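Local structure of geranyltranstransferase (Stenotrophomonas maltophilia, 7LBJ) at residues 12-15 against 16-20; 36-39 against 40-44; 143-146 against 147-150; 268-271 against 272-275. The protein probably joins isoprenoid diphosphate units head to tail with the aid of magnesium, making a longer all-trans prenyl diphosphate such as farnesyl diphosphate. All coordinates share one frame; numbering follows the deposited sequence.

Interaction 1 of 4, residues 12-15 against 16-20; sequences EVLF and ARWRD
Leu14 and Trp18, one helical turn apart, run alongside each other and point the same way, so that the leucine CB comes down on the indole face. This CB sits 3.9 Å from the centroid of the six-membered ring of Trp18, only 9° off the ring normal, a CH-pi contact made squarely over the face. The methyls overhang the rim of the benzene part, with Leu14 CD2 3.9 Å from Trp18 CZ2 and Leu14 CD1 near Trp18 CH2. The five-membered part lies against backbone instead: Leu14 O rests 3.1 Å above the indole plane, displaced toward its rim, while the same oxygen accepts Trp18 N at 2.8 Å. Trp18 takes this position because its CG stands beside its own backbone N (chi1 -65°), which folds the ring back along the helix.

Phe15 meets the indole differently. Its CD1 comes within 4.1 Å of Trp18 CE3, which lies at the phenyl edge and near the phenyl plane, so the two rings slant past each other without stacking. Nearer the backbone, Phe15 CB lies over one face of the Arg19 guanidinium, 4.1 Å from Arg19 NH1; Arg19 NE is hydrogen-bonded to the carbonyl oxygen of Lys53.

Beyond the pair, Trp18 stacks on Tyr61 and packs on helix 55-65, while Phe15 reaches Ala290, Leu291 and Leu294 of helix 286-297. This i to i+4 CH-pi packing lies on the buried face of helix 11-29, an amphipathic helix of the largely helical prenyl synthase fold.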
loop_
_atom_site.group_PDB
_atom_site.type_symbol
_atom_site.label_atom_id
_atom_site.label_comp_id
_atom_site.label_asym_id
_atom_site.label_seq_id
_atom_site.Cartn_x
_atom_site.Cartn_y
_atom_site.Cartn_z
ATOM N N GLU A 12 4.908 26.529 -19.271
ATOM C CA GLU A 12 5.000 25.519 -20.319
ATOM C C GLU A 12 6.361 24.826 -20.297
ATOM O O GLU A 12 6.447 23.602 -20.440
ATOM C CB GLU A 12 4.745 26.169 -21.678
ATOM C CG GLU A 12 5.058 25.269 -22.855
ATOM C CD GLU A 12 4.981 26.004 -24.189
ATOM O OE1 GLU A 12 5.343 27.204 -24.247
ATOM O OE2 GLU A 12 4.544 25.385 -25.178
ATOM N N VAL A 13 7.435 25.597 -20.127
ATOM C CA VAL A 13 8.779 25.028 -20.047
ATOM C C VAL A 13 8.938 24.182 -18.788
ATOM O O VAL A 13 9.517 23.087 -18.826
ATOM C CB VAL A 13 9.821 26.162 -20.118
ATOM C CG1 VAL A 13 11.167 25.717 -19.532
ATOM C CG2 VAL A 13 9.985 26.642 -21.567
ATOM N N LEU A 14 8.422 24.667 -17.658
ATOM C CA LEU A 14 8.481 23.897 -16.412
ATOM C C LEU A 14 7.747 22.571 -16.535
ATOM O O LEU A 14 8.244 21.535 -16.068
ATOM C CB LEU A 14 7.906 24.718 -15.257
ATOM C CG LEU A 14 8.740 25.918 -14.801
ATOM C CD1 LEU A 14 7.985 26.766 -13.779
ATOM C CD2 LEU A 14 10.094 25.453 -14.236
ATOM N N PHE A 15 6.551 22.578 -17.135
ATOM C CA PHE A 15 5.789 21.336 -17.242
ATOM C C PHE A 15 6.530 20.308 -18.087
ATOM O O PHE A 15 6.543 19.119 -17.755
ATOM C CB PHE A 15 4.404 21.582 -17.843
ATOM C CG PHE A 15 3.464 22.365 -16.955
ATOM C CD1 PHE A 15 3.797 22.687 -15.651
ATOM C CD2 PHE A 15 2.232 22.778 -17.449
ATOM C CE1 PHE A 15 2.914 23.417 -14.852
ATOM C CE2 PHE A 15 1.347 23.502 -16.656
ATOM C CZ PHE A 15 1.689 23.816 -15.354
ATOM N N ALA A 16 7.130 20.742 -19.200
ATOM C CA ALA A 16 7.939 19.828 -20.005
ATOM C C ALA A 16 9.130 19.293 -19.208
ATOM O O ALA A 16 9.421 18.089 -19.227
ATOM C CB ALA A 16 8.403 20.536 -21.280
ATOM N N ARG A 17 9.832 20.176 -18.498
ATOM C CA ARG A 17 10.978 19.742 -17.707
ATOM C C ARG A 17 10.569 18.743 -16.628
ATOM O O ARG A 17 11.251 17.728 -16.416
ATOM C CB ARG A 17 11.659 20.965 -17.092
ATOM C CG ARG A 17 12.781 20.658 -16.133
ATOM C CD ARG A 17 13.160 21.902 -15.356
ATOM N NE ARG A 17 13.696 22.942 -16.223
ATOM C CZ ARG A 17 14.981 23.252 -16.306
ATOM N NH1 ARG A 17 15.892 22.632 -15.572
ATOM N NH2 ARG A 17 15.363 24.211 -17.143
ATOM N N TRP A 18 9.457 19.006 -15.936
ATOM C CA TRP A 18 9.014 18.109 -14.864
ATOM C C TRP A 18 8.445 16.797 -15.401
ATOM O O TRP A 18 8.601 15.746 -14.760
ATOM C CB TRP A 18 7.971 18.820 -13.995
ATOM C CG TRP A 18 8.528 20.003 -13.262
ATOM C CD1 TRP A 18 9.824 20.211 -12.906
ATOM C CD2 TRP A 18 7.794 21.137 -12.785
ATOM N NE1 TRP A 18 9.949 21.403 -12.240
ATOM C CE2 TRP A 18 8.716 21.991 -12.144
ATOM C CE3 TRP A 18 6.445 21.501 -12.819
ATOM C CZ2 TRP A 18 8.335 23.207 -11.553
ATOM C CZ3 TRP A 18 6.066 22.710 -12.235
ATOM C CH2 TRP A 18 7.009 23.545 -11.611
ATOM N N ARG A 19 7.772 16.830 -16.555
ATOM C CA ARG A 19 7.306 15.585 -17.168
ATOM C C ARG A 19 8.472 14.707 -17.611
ATOM O O ARG A 19 8.424 13.479 -17.461
ATOM C CB ARG A 19 6.380 15.889 -18.344
ATOM C CG ARG A 19 4.952 16.256 -17.905
ATOM C CD ARG A 19 4.096 16.854 -19.023
ATOM N NE ARG A 19 2.724 17.069 -18.559
ATOM C CZ ARG A 19 1.904 17.995 -19.031
ATOM N NH1 ARG A 19 2.286 18.843 -19.983
ATOM N NH2 ARG A 19 0.676 18.090 -18.525
ATOM N N ASP A 20 9.524 15.310 -18.166
ATOM C CA ASP A 20 10.721 14.532 -18.484
ATOM C C ASP A 20 11.384 14.015 -17.220
ATOM O O ASP A 20 11.834 12.866 -17.172
ATOM C CB ASP A 20 11.714 15.379 -19.276
ATOM C CG ASP A 20 11.226 15.685 -20.668
ATOM O OD1 ASP A 20 10.343 14.941 -21.153
ATOM O OD2 ASP A 20 11.745 16.648 -21.283
#

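Interaction 2 of 4, residues 36-39 against 40-44; sequences APQR and LHQAM
Two first torsions near -60° fold the side chains of His41 (chi1 -64°) and Gln42 (chi1 -72°) back over the preceding turn, against Pro37 and Gln38. The imidazole of His41 settles over the carbonyl of Pro37, whose oxygen stands 3.2 Å above the ring plane and toward its rim. That oxygen also accepts His41 N at 3.2 Å, so the carbonyl that accepts the first of these helical bonds also lies against the ring face. The pyrrolidine ring of Pro37 crosses the imidazole at about a right angle, its CD 3.7 Å from His41 CE1. The imidazole ND1 is hydrogen-bonded to the carbonyl oxygen of Glu35, which helps to fix the ring's rotation.

Pro37 follows a cis peptide bond and occupies the N-cap position of helix 38-46. Its CG also lies 3.9 Å from Leu40 CB, the two side chains running side by side. Gln42, extended beyond CG, brings its NE2 to 3.8 Å from Gln38 CB, while the amide of Gln38 turns back to Ala34.

Within the subunit, Arg39 forms a salt bridge with Asp114, just before helix 115-134, and Ala43 and Met44 pack on that helix. Another surface of the same helix start faces the second subunit, where Pro37 meets Gly161, Leu40 meets Ala164 and His41 meets Ala156, all of that neighbouring chain.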
loop_
_atom_site.group_PDB
_atom_site.type_symbol
_atom_site.label_atom_id
_atom_site.label_comp_id
_atom_site.label_asym_id
_atom_site.label_seq_id
_atom_site.Cartn_x
_atom_site.Cartn_y
_atom_site.Cartn_z
ATOM N N ALA A 36 14.056 -11.247 -12.291
ATOM C CA ALA A 36 12.890 -12.030 -11.891
ATOM C C ALA A 36 12.316 -11.464 -10.594
ATOM O O ALA A 36 13.072 -10.979 -9.744
ATOM C CB ALA A 36 13.254 -13.511 -11.708
ATOM N N PRO A 37 10.969 -11.466 -10.422
ATOM C CA PRO A 37 9.986 -11.963 -11.393
ATOM C C PRO A 37 9.780 -10.970 -12.541
ATOM O O PRO A 37 9.335 -9.839 -12.323
ATOM C CB PRO A 37 8.719 -12.123 -10.552
ATOM C CG PRO A 37 8.854 -11.063 -9.504
ATOM C CD PRO A 37 10.328 -11.029 -9.173
ATOM N N GLN A 38 10.127 -11.396 -13.759
ATOM C CA GLN A 38 10.144 -10.460 -14.875
ATOM C C GLN A 38 8.748 -9.966 -15.218
ATOM O O GLN A 38 8.558 -8.779 -15.501
ATOM C CB GLN A 38 10.790 -11.119 -16.084
ATOM C CG GLN A 38 12.107 -11.735 -15.731
ATOM C CD GLN A 38 12.826 -12.256 -16.945
ATOM O OE1 GLN A 38 12.201 -12.604 -17.948
ATOM N NE2 GLN A 38 14.151 -12.302 -16.873
ATOM N N ARG A 39 7.759 -10.854 -15.200
ATOM C CA ARG A 39 6.421 -10.459 -15.619
ATOM C C ARG A 39 5.848 -9.390 -14.695
ATOM O O ARG A 39 5.242 -8.410 -15.157
ATOM C CB ARG A 39 5.538 -11.699 -15.662
ATOM C CG ARG A 39 4.279 -11.573 -16.430
ATOM C CD ARG A 39 3.696 -12.956 -16.623
ATOM N NE ARG A 39 2.359 -12.896 -17.191
ATOM C CZ ARG A 39 2.100 -12.662 -18.468
ATOM N NH1 ARG A 39 3.070 -12.470 -19.351
ATOM N NH2 ARG A 39 0.834 -12.608 -18.870
ATOM N N LEU A 40 6.042 -9.555 -13.382
ATOM C CA LEU A 40 5.601 -8.535 -12.436
ATOM C C LEU A 40 6.283 -7.196 -12.703
ATOM O O LEU A 40 5.636 -6.141 -12.702
ATOM C CB LEU A 40 5.881 -8.994 -11.006
ATOM C CG LEU A 40 5.546 -7.938 -9.958
ATOM C CD1 LEU A 40 4.036 -7.734 -9.891
ATOM C CD2 LEU A 40 6.113 -8.333 -8.593
ATOM N N HIS A 41 7.602 -7.215 -12.884
ATOM C CA HIS A 41 8.318 -5.961 -13.100
ATOM C C HIS A 41 7.909 -5.312 -14.407
ATOM O O HIS A 41 7.756 -4.091 -14.466
ATOM C CB HIS A 41 9.819 -6.207 -13.083
ATOM C CG HIS A 41 10.310 -6.691 -11.762
ATOM N ND1 HIS A 41 11.416 -7.504 -11.624
ATOM C CD2 HIS A 41 9.828 -6.489 -10.515
ATOM C CE1 HIS A 41 11.607 -7.764 -10.344
ATOM N NE2 HIS A 41 10.651 -7.168 -9.651
ATOM N N GLN A 42 7.746 -6.114 -15.466
ATOM C CA GLN A 42 7.308 -5.573 -16.749
ATOM C C GLN A 42 5.939 -4.930 -16.618
ATOM O O GLN A 42 5.690 -3.849 -17.170
ATOM C CB GLN A 42 7.267 -6.687 -17.800
ATOM C CG GLN A 42 8.610 -7.165 -18.262
ATOM C CD GLN A 42 8.517 -8.472 -19.046
ATOM O OE1 GLN A 42 7.453 -8.821 -19.569
ATOM N NE2 GLN A 42 9.627 -9.212 -19.105
ATOM N N ALA A 43 5.045 -5.576 -15.863
ATOM C CA ALA A 43 3.685 -5.069 -15.726
ATOM C C ALA A 43 3.650 -3.807 -14.880
ATOM O O ALA A 43 2.859 -2.897 -15.148
ATOM C CB ALA A 43 2.791 -6.145 -15.124
ATOM N N MET A 44 4.477 -3.749 -13.833
ATOM C CA MET A 44 4.585 -2.520 -13.060
ATOM C C MET A 44 5.015 -1.354 -13.949
ATOM O O MET A 44 4.431 -0.263 -13.893
ATOM C CB MET A 44 5.573 -2.727 -11.912
ATOM C CG MET A 44 5.039 -3.659 -10.808
ATOM S SD MET A 44 6.369 -4.134 -9.666
ATOM C CE MET A 44 6.668 -2.582 -8.810
#

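Interaction 3 of 4, residues 143-146 against 147-150; sequences RVAC and LQTL
Ala145 O is gripped twice by Thr149, by the hydroxyl OG1 at 2.9 Å and by the backbone N at 3.1 Å. The two donors reach it from opposite faces of the carbonyl plane, tilted 25° and 34° from it, so the oxygen is held between them. The hydroxyl can do this because OG1 stands beside its own backbone N (chi1 -66°) and leans back toward the previous turn. Arg196 of helix 176-201 binds the same OG1 through NE, which makes the threonine a bridge between that helix and a main-chain carbonyl of helix 140-154.

One residue earlier along the helix, Val144 and Gln148 slant across each other. CG1 of the valine comes 3.9 Å from Gln148 CD, while the glutamine CG passes 3.2 Å from Val144 O. The amide end continues to the second subunit, where its NE2 makes a weak hydrogen bond to Asp135 of that chain.

Leu147 is folded close to the backbone as well, its CD1 3.2 Å from Arg143 O, the acceptor for Leu147 N. Its side chain also touches Phe130 and Leu133 of helix 115-134 and Leu147 of the second subunit. Arg143 directs its guanidinium elsewhere, with NH1 on the carbonyl of Ala134.

A side-chain hydroxyl returning to the i-4 carbonyl is a familiar feature of threonine inside helices. In this dimeric all-helical fold it occurs on a helix whose one flank packs into its own subunit while another meets its counterpart across the dimer interface.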
loop_
_atom_site.group_PDB
_atom_site.type_symbol
_atom_site.label_atom_id
_atom_site.label_comp_id
_atom_site.label_asym_id
_atom_site.label_seq_id
_atom_site.Cartn_x
_atom_site.Cartn_y
_atom_site.Cartn_z
ATOM N N ARG A 143 9.614 13.168 6.081
ATOM C CA ARG A 143 9.149 11.937 5.447
ATOM C C ARG A 143 7.898 11.420 6.132
ATOM O O ARG A 143 6.963 10.969 5.466
ATOM C CB ARG A 143 10.234 10.857 5.479
ATOM C CG ARG A 143 11.410 11.107 4.528
ATOM C CD ARG A 143 12.440 9.983 4.703
ATOM N NE ARG A 143 13.524 10.370 5.602
ATOM C CZ ARG A 143 14.516 9.565 5.971
ATOM N NH1 ARG A 143 14.522 8.279 5.651
ATOM N NH2 ARG A 143 15.535 10.068 6.664
ATOM N N VAL A 144 7.865 11.477 7.470
ATOM C CA VAL A 144 6.687 11.015 8.205
ATOM C C VAL A 144 5.465 11.849 7.845
ATOM O O VAL A 144 4.371 11.310 7.637
ATOM C CB VAL A 144 6.958 11.032 9.723
ATOM C CG1 VAL A 144 5.658 11.077 10.512
ATOM C CG2 VAL A 144 7.786 9.820 10.111
ATOM N N ALA A 145 5.626 13.172 7.754
ATOM C CA ALA A 145 4.485 14.021 7.418
ATOM C C ALA A 145 3.969 13.724 6.011
ATOM O O ALA A 145 2.753 13.748 5.767
ATOM C CB ALA A 145 4.868 15.502 7.538
ATOM N N CYS A 146 4.880 13.455 5.071
ATOM C CA CYS A 146 4.446 13.100 3.725
ATOM C C CYS A 146 3.754 11.748 3.713
ATOM O O CYS A 146 2.757 11.567 3.007
ATOM C CB CYS A 146 5.642 13.100 2.768
ATOM S SG CYS A 146 6.178 14.751 2.361
ATOM N N LEU A 147 4.299 10.775 4.456
ATOM C CA LEU A 147 3.702 9.445 4.513
ATOM C C LEU A 147 2.328 9.472 5.162
ATOM O O LEU A 147 1.411 8.793 4.691
ATOM C CB LEU A 147 4.600 8.479 5.276
ATOM C CG LEU A 147 5.799 7.934 4.494
ATOM C CD1 LEU A 147 6.989 7.737 5.420
ATOM C CD2 LEU A 147 5.437 6.623 3.866
ATOM N N GLN A 148 2.162 10.234 6.249
ATOM C CA GLN A 148 0.830 10.376 6.826
ATOM C C GLN A 148 -0.134 10.961 5.806
ATOM O O GLN A 148 -1.294 10.521 5.691
ATOM C CB GLN A 148 0.881 11.283 8.054
ATOM C CG GLN A 148 1.679 10.759 9.232
ATOM C CD GLN A 148 1.824 11.808 10.317
ATOM O OE1 GLN A 148 2.242 12.933 10.053
ATOM N NE2 GLN A 148 1.461 11.456 11.528
ATOM N N THR A 149 0.317 11.988 5.085
ATOM C CA THR A 149 -0.553 12.640 4.103
ATOM C C THR A 149 -0.990 11.648 3.037
ATOM O O THR A 149 -2.180 11.559 2.697
ATOM C CB THR A 149 0.187 13.833 3.468
ATOM O OG1 THR A 149 0.414 14.832 4.470
ATOM C CG2 THR A 149 -0.620 14.462 2.315
ATOM N N LEU A 150 -0.027 10.894 2.485
ATOM C CA LEU A 150 -0.341 9.996 1.376
ATOM C C LEU A 150 -1.231 8.848 1.834
ATOM O O LEU A 150 -2.168 8.459 1.122
ATOM C CB LEU A 150 0.953 9.449 0.761
ATOM C CG LEU A 150 0.738 8.641 -0.518
ATOM C CD1 LEU A 150 0.195 9.546 -1.646
ATOM C CD2 LEU A 150 2.081 8.015 -0.930
#

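Interaction 4 of 4, residues 268-271 against 272-275; sequences HELA and ARMQ
Four successive i to i+4 backbone bonds, from Ala272 N to His268 O through Gln275 N to Ala271 O, keep residues 268-275 in a regular alpha-helical course. On this frame Glu269 and Arg273 form the classic i to i+4 intrahelical salt bridge of an exposed helix face. The arginine grips the carboxylate side-on with two nitrogens: NE binds Glu269 OE2 at 2.9 Å, nearly straight and in the guanidinium plane, while NH2 reaches Glu269 OE1 at 2.8 Å with the oxygen tilted 22° out of that plane. Both oxygens use their syn lone pairs. A bend at chi2 of Glu269 (-85°) brings the carboxylate round toward the arginine. Leu270 CD2 lies over one guanidinium face, toward its rim, 3.7 Å from Arg273 NH2.

Met274 and Leu270 are both buried; Met274 CE lies 3.6 Å from Leu270 O. Leu270 touches Leu221 of helix 206-233, and Met274 packs against Phe215 and Ala218 of that helix and against Ala292 of helix 286-297. Gln275 sends NE2 to the carbonyl of Arg289, and the same nitrogen donates to a water 2.9 Å away that in turn donates to Ala271 O at 3.0 Å.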
loop_
_atom_site.group_PDB
_atom_site.type_symbol
_atom_site.label_atom_id
_atom_site.label_comp_id
_atom_site.label_asym_id
_atom_site.label_seq_id
_atom_site.Cartn_x
_atom_site.Cartn_y
_atom_site.Cartn_z
ATOM N N HIS A 268 -17.044 27.057 -14.463
ATOM C CA HIS A 268 -16.595 28.442 -14.568
ATOM C C HIS A 268 -16.345 29.050 -13.195
ATOM O O HIS A 268 -15.366 29.785 -13.005
ATOM C CB HIS A 268 -17.628 29.264 -15.326
ATOM C CG HIS A 268 -17.171 30.652 -15.637
ATOM N ND1 HIS A 268 -17.559 31.749 -14.895
ATOM C CD2 HIS A 268 -16.349 31.122 -16.606
ATOM C CE1 HIS A 268 -17.003 32.837 -15.401
ATOM N NE2 HIS A 268 -16.264 32.484 -16.439
ATOM N N GLU A 269 -17.221 28.753 -12.226
ATOM C CA GLU A 269 -17.020 29.257 -10.867
ATOM C C GLU A 269 -15.775 28.659 -10.238
ATOM O O GLU A 269 -15.026 29.364 -9.548
ATOM C CB GLU A 269 -18.242 28.969 -9.988
ATOM C CG GLU A 269 -18.128 29.542 -8.553
ATOM C CD GLU A 269 -17.383 28.646 -7.538
ATOM O OE1 GLU A 269 -17.519 27.397 -7.586
ATOM O OE2 GLU A 269 -16.673 29.219 -6.669
ATOM N N LEU A 270 -15.558 27.350 -10.424
ATOM C CA LEU A 270 -14.360 26.721 -9.871
ATOM C C LEU A 270 -13.093 27.313 -10.477
ATOM O O LEU A 270 -12.096 27.521 -9.772
ATOM C CB LEU A 270 -14.410 25.200 -10.089
ATOM C CG LEU A 270 -15.416 24.417 -9.215
ATOM C CD1 LEU A 270 -15.728 23.040 -9.818
ATOM C CD2 LEU A 270 -14.947 24.238 -7.761
ATOM N N ALA A 271 -13.112 27.603 -11.785
ATOM C CA ALA A 271 -11.979 28.266 -12.419
ATOM C C ALA A 271 -11.692 29.618 -11.774
ATOM O O ALA A 271 -10.543 29.928 -11.430
ATOM C CB ALA A 271 -12.249 28.436 -13.923
ATOM N N ALA A 272 -12.724 30.455 -11.636
ATOM C CA ALA A 272 -12.523 31.750 -11.008
ATOM C C ALA A 272 -12.067 31.592 -9.563
ATOM O O ALA A 272 -11.188 32.327 -9.096
ATOM C CB ALA A 272 -13.808 32.571 -11.079
ATOM N N ARG A 273 -12.644 30.627 -8.844
ATOM C CA ARG A 273 -12.280 30.431 -7.447
ATOM C C ARG A 273 -10.799 30.090 -7.313
ATOM O O ARG A 273 -10.092 30.662 -6.479
ATOM C CB ARG A 273 -13.134 29.320 -6.832
ATOM C CG ARG A 273 -13.064 29.306 -5.312
ATOM C CD ARG A 273 -13.446 27.935 -4.784
ATOM N NE ARG A 273 -14.820 27.587 -5.147
ATOM C CZ ARG A 273 -15.421 26.465 -4.771
ATOM N NH1 ARG A 273 -14.809 25.578 -3.985
ATOM N NH2 ARG A 273 -16.658 26.222 -5.195
ATOM N N MET A 274 -10.310 29.174 -8.148
ATOM C CA MET A 274 -8.903 28.789 -8.072
ATOM C C MET A 274 -7.995 29.992 -8.283
ATOM O O MET A 274 -7.046 30.201 -7.521
ATOM C CB MET A 274 -8.597 27.679 -9.085
ATOM C CG MET A 274 -9.155 26.333 -8.648
ATOM S SD MET A 274 -8.674 24.991 -9.750
ATOM C CE MET A 274 -9.566 25.477 -11.245
ATOM N N GLN A 275 -8.279 30.812 -9.305
ATOM C CA GLN A 275 -7.416 31.961 -9.556
ATOM C C GLN A 275 -7.475 32.971 -8.409
ATOM O O GLN A 275 -6.443 33.536 -8.032
ATOM C CB GLN A 275 -7.773 32.607 -10.891
ATOM C CG GLN A 275 -7.538 31.664 -12.110
ATOM C CD GLN A 275 -6.099 31.126 -12.247
ATOM O OE1 GLN A 275 -5.120 31.852 -12.038
ATOM N NE2 GLN A 275 -5.974 29.846 -12.621
HETATM O O HOH W 1 -8.463 28.489 -13.025
#

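Followed from the N terminus, the four contacts come strictly in series: none nests within or crosses another, and each closes overlapping turns of one helix, not a long loop. Interaction 1 lies on helix 11-29 and interaction 2 at the start of the next helix, 38-46, their centres about 29 Å apart. Interaction 3 follows on helix 140-154; it and interaction 2 both reach the second subunit and both pack on helix 115-134. Interaction 4, on helix 260-277, lies across the chain's centre from interaction 2, about 43 Å between centres. Helix 286-297 brings helices 11-29 and 260-277 together, receiving Phe15 from interaction 1 and Met274 from interaction 4.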